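Local coordinates for protein precorrin-3 methylase (Rhodobacter capsulatus, PDB 3NUT) that probably transfers a methyl group from S-adenosyl-L-methionine to a precorrin intermediate on the pathway to adenosylcobalamin (vitamin B12), at residues I151-K154 against R155-A159; V231-A234 against A235-R238. All blocks are in the same frame, centred on the assembly; numbering follows the deposited sequence.

Contact 1: residues I151-K154 against R155-A159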
loop_
_atom_site.group_PDB
_atom_site.type_symbol
_atom_site.label_atom_id
_atom_site.label_comp_id
_atom_site.label_asym_id
_atom_site.label_seq_id
_atom_site.Cartn_x
_atom_site.Cartn_y
_atom_site.Cartn_z
ATOM N N ILE A 151 -1.408 7.519 22.175
ATOM C CA ILE A 151 -1.648 6.391 21.262
ATOM C C ILE A 151 -0.574 6.235 20.172
ATOM O O ILE A 151 -0.136 5.119 19.862
ATOM C CB ILE A 151 -3.035 6.467 20.604
ATOM C CG1 ILE A 151 -4.152 6.546 21.666
ATOM C CG2 ILE A 151 -3.233 5.284 19.609
ATOM C CD1 ILE A 151 -4.410 5.248 22.463
ATOM N N LEU A 152 -0.167 7.351 19.585
ATOM C CA LEU A 152 0.947 7.375 18.639
ATOM C C LEU A 152 2.220 6.724 19.218
ATOM O O LEU A 152 2.959 6.006 18.515
ATOM C CB LEU A 152 1.232 8.821 18.216
ATOM C CG LEU A 152 2.385 9.023 17.244
ATOM C CD1 LEU A 152 2.210 8.110 16.028
ATOM C CD2 LEU A 152 2.529 10.495 16.826
ATOM N N GLU A 153 2.461 6.979 20.504
ATOM C CA GLU A 153 3.625 6.441 21.198
ATOM C C GLU A 153 3.483 4.921 21.347
ATOM O O GLU A 153 4.418 4.169 21.046
ATOM C CB GLU A 153 3.808 7.140 22.555
ATOM C CG GLU A 153 5.194 6.932 23.194
ATOM C CD GLU A 153 5.238 7.243 24.695
ATOM O OE1 GLU A 153 6.370 7.254 25.240
ATOM O OE2 GLU A 153 4.168 7.454 25.331
ATOM N N LYS A 154 2.307 4.470 21.778
ATOM C CA LYS A 154 2.026 3.035 21.864
ATOM C C LYS A 154 2.254 2.352 20.497
ATOM O O LYS A 154 2.739 1.210 20.430
ATOM C CB LYS A 154 0.603 2.795 22.395
ATOM C CG LYS A 154 0.103 1.335 22.321
ATOM C CD LYS A 154 -1.346 1.176 22.796
ATOM C CE LYS A 154 -2.347 1.706 21.765
ATOM N NZ LYS A 154 -3.777 1.379 22.146
ATOM N N ARG A 155 1.935 3.069 19.416
ATOM C CA ARG A 155 2.080 2.524 18.075
ATOM C C ARG A 155 3.557 2.470 17.713
ATOM O O ARG A 155 4.039 1.437 17.239
ATOM C CB ARG A 155 1.294 3.341 17.027
ATOM C CG ARG A 155 -0.225 3.276 17.161
ATOM C CD ARG A 155 -0.835 2.106 16.388
ATOM N NE ARG A 155 -2.247 1.846 16.689
ATOM C CZ ARG A 155 -3.247 2.696 16.427
ATOM N NH1 ARG A 155 -2.985 3.890 15.876
ATOM N NH2 ARG A 155 -4.515 2.349 16.713
ATOM N N LEU A 156 4.269 3.572 17.942
ATOM C CA LEU A 156 5.693 3.620 17.606
ATOM C C LEU A 156 6.476 2.504 18.268
ATOM O O LEU A 156 7.125 1.736 17.590
ATOM C CB LEU A 156 6.317 4.955 17.981
ATOM C CG LEU A 156 6.353 6.136 17.015
ATOM C CD1 LEU A 156 6.223 5.723 15.533
ATOM C CD2 LEU A 156 5.301 7.116 17.404
ATOM N N ARG A 157 6.376 2.395 19.591
ATOM C CA ARG A 157 7.157 1.396 20.352
ATOM C C ARG A 157 6.860 -0.051 19.974
ATOM O O ARG A 157 7.781 -0.878 19.923
ATOM C CB ARG A 157 7.025 1.600 21.873
ATOM C CG ARG A 157 7.463 2.986 22.338
ATOM C CD ARG A 157 7.487 3.089 23.862
ATOM N NE ARG A 157 7.994 4.390 24.272
ATOM C CZ ARG A 157 9.282 4.683 24.391
ATOM N NH1 ARG A 157 10.192 3.751 24.151
ATOM N NH2 ARG A 157 9.657 5.905 24.747
ATOM N N HIS A 158 5.597 -0.361 19.693
ATOM C CA HIS A 158 5.278 -1.707 19.239
ATOM C C HIS A 158 5.760 -2.069 17.819
ATOM O O HIS A 158 6.047 -3.236 17.530
ATOM C CB HIS A 158 3.801 -1.971 19.405
ATOM C CG HIS A 158 3.418 -2.213 20.822
ATOM N ND1 HIS A 158 3.646 -3.416 21.454
ATOM C CD2 HIS A 158 2.863 -1.397 21.748
ATOM C CE1 HIS A 158 3.232 -3.337 22.705
ATOM N NE2 HIS A 158 2.749 -2.123 22.907
ATOM N N ALA A 159 5.865 -1.075 16.948
ATOM C CA ALA A 159 6.345 -1.306 15.594
ATOM C C ALA A 159 7.856 -1.520 15.707
ATOM O O ALA A 159 8.422 -2.421 15.097
ATOM C CB ALA A 159 6.013 -0.105 14.694
#
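Ile151 lays its CG2 methyl over one face of the Arg155 guanidinium, near the edge of the group rather than over its centre, with CG2 4.0 Å from Arg155 NH1. The two side chains run alongside each other one turn apart on helix 149-161, the helix of a beta-alpha-beta unit between strands 137-141 and 165-169 of the tetrapyrrole methylase fold. The Arg155 chain bends at chi2, its guanidinium end passes beside the Ile151 methyl, and the group reaches across the dimer interface to a salt bridge with Asp136 of the second subunit. One residue on, Leu152 and Leu156 turn to the protein core. The two leucines pack together, although the exact place of Leu156 CD2 is doubtful, and the pair is covered by Ile140 of strand 137-141 and by helix 179-190. Glu153 and Arg157 form an i, i+4 salt bridge on another side of the helix. The glutamate is extended, the arginine straight from CG to NE, and they lie side by side with their flat ends turned 63° apart; Glu153 OE1 comes to the guanidinium edge, 3.4 Å from Arg157 NE, a weak bond. Arg157 also pairs with Glu189 and Glu190 of helix 179-190, and its shared positive charge is likely to keep the three carboxylates ionised side by side. Backbone bonds of the alpha-helix run beneath these pairs: Arg157 N to Glu153 O is 3.0 Å, whereas His158 N to Lys154 O is weak at 3.3 Å. His158 has CG beside its own backbone N (chi1 -75°), which brings the ring edge back over the preceding turn, while ND1 hydrogen-bonds His158 ND1 of the second subunit. Within the helix, His158 CD2 lies 2.9 Å from Lys154 O, close to the plane of the ring.

Contact 2: residues V231-A234 against A235-R238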
loop_
_atom_site.group_PDB
_atom_site.type_symbol
_atom_site.label_atom_id
_atom_site.label_comp_id
_atom_site.label_asym_id
_atom_site.label_seq_id
_atom_site.Cartn_x
_atom_site.Cartn_y
_atom_site.Cartn_z
ATOM N N VAL A 231 11.234 3.926 7.562
ATOM C CA VAL A 231 12.118 3.381 8.552
ATOM C C VAL A 231 12.286 1.905 8.224
ATOM O O VAL A 231 11.300 1.185 8.115
ATOM C CB VAL A 231 11.520 3.530 9.970
ATOM C CG1 VAL A 231 12.584 3.232 11.017
ATOM C CG2 VAL A 231 10.974 4.926 10.174
ATOM N N GLY A 232 13.530 1.454 8.068
ATOM C CA GLY A 232 13.783 0.045 7.788
ATOM C C GLY A 232 13.485 -0.902 8.943
ATOM O O GLY A 232 13.105 -0.457 10.036
ATOM N N ASN A 233 13.603 -2.205 8.678
ATOM C CA ASN A 233 13.766 -3.220 9.726
ATOM C C ASN A 233 15.187 -3.025 10.300
ATOM O O ASN A 233 15.969 -2.197 9.805
ATOM C CB ASN A 233 13.714 -4.645 9.136
ATOM C CG ASN A 233 12.355 -5.027 8.581
ATOM O OD1 ASN A 233 11.446 -5.440 9.314
ATOM N ND2 ASN A 233 12.219 -4.941 7.268
ATOM N N ALA A 234 15.536 -3.826 11.300
ATOM C CA ALA A 234 16.932 -3.931 11.736
ATOM C C ALA A 234 17.856 -4.470 10.639
ATOM O O ALA A 234 19.013 -4.073 10.562
ATOM C CB ALA A 234 17.043 -4.795 13.011
ATOM N N ALA A 235 17.355 -5.375 9.799
ATOM C CA ALA A 235 18.158 -5.947 8.701
ATOM C C ALA A 235 18.335 -5.031 7.465
ATOM O O ALA A 235 19.267 -5.208 6.663
ATOM C CB ALA A 235 17.579 -7.286 8.286
ATOM N N THR A 236 17.436 -4.062 7.327
ATOM C CA THR A 236 17.347 -3.206 6.156
ATOM C C THR A 236 18.666 -2.522 5.858
ATOM O O THR A 236 19.254 -1.865 6.714
ATOM C CB THR A 236 16.208 -2.165 6.338
ATOM O OG1 THR A 236 14.943 -2.843 6.377
ATOM C CG2 THR A 236 16.192 -1.142 5.213
ATOM N N ARG A 237 19.136 -2.675 4.631
ATOM C CA ARG A 237 20.475 -2.217 4.306
ATOM C C ARG A 237 20.617 -1.554 2.948
ATOM O O ARG A 237 19.655 -1.353 2.216
ATOM C CB ARG A 237 21.477 -3.366 4.440
ATOM C CG ARG A 237 21.213 -4.521 3.509
ATOM C CD ARG A 237 22.052 -5.689 3.902
ATOM N NE ARG A 237 23.429 -5.539 3.448
ATOM C CZ ARG A 237 24.360 -6.482 3.553
ATOM N NH1 ARG A 237 24.066 -7.657 4.116
ATOM N NH2 ARG A 237 25.586 -6.253 3.090
ATOM N N ARG A 238 21.852 -1.243 2.622
ATOM C CA ARG A 238 22.156 -0.337 1.556
ATOM C C ARG A 238 22.899 -1.136 0.520
ATOM O O ARG A 238 23.777 -1.911 0.863
ATOM C CB ARG A 238 23.042 0.763 2.126
ATOM C CG ARG A 238 23.041 2.032 1.357
ATOM C CD ARG A 238 23.390 3.203 2.276
ATOM N NE ARG A 238 23.739 4.390 1.495
ATOM C CZ ARG A 238 22.859 5.146 0.833
ATOM N NH1 ARG A 238 21.556 4.849 0.853
ATOM N NH2 ARG A 238 23.278 6.198 0.141
#
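Thr236 carries OG1 beside its own backbone N (chi1 -66°), and this turns the hydroxyl oxygen back toward the main chain of Asn233, three residues earlier. The two residues close a tight turn in the connection from strand 227-231 to the short strand 237-239. Ala234 and Ala235 have the right backbone angles for the two corners of a type I beta turn, with Asn233 and Thr236 at its ends and their CA atoms 5.1 Å apart. Its backbone bond, from Thr236 N to Asn233 O, is weak at 3.4 Å. The shorter link runs the other way: Asn233 N donates to Thr236 OG1 at 2.7 Å, with a bent angle of 134° at the hydrogen. Thr236 OG1 is gripped from a second quarter by a hydrogen bond with Thr245 OG1, which ties the turn to the chain just beyond strand 242-244. Asp163 OD1 accepts from Ala234 N and holds the outer corner. Asn233 and Thr236 cross at about a right angle, Asn233 CB standing 3.5 Å from the hydroxyl oxygen OG1 of Thr236. Gly232 passes beside the threonine and touches both of its branches: Gly232 CA lies 3.4 Å from Thr236 OG1 and 3.7 Å from Thr236 CG2.

In the fold
Both contacts are local and both touch the second subunit, but they build different things. Contact 1 is successive turns of one helix, buried on the side that meets strands 137-141 and 165-169 and bordering the partner chain on another. Contact 2 is a loop corner between two strands, its threonine buried and its two alanines exposed. In 151-159 a leucine pair and charged side chains, reaching helix 179-190 and the second subunit, join main-chain helix bonds; in 231-238 a hydroxyl and main-chain groups do the work. The centres are 19 Å apart and the nearest atoms about 7 Å, without touching. Strand 165-169 lies against both, and across the dimer Asn233 packs on Arg155 of the second subunit.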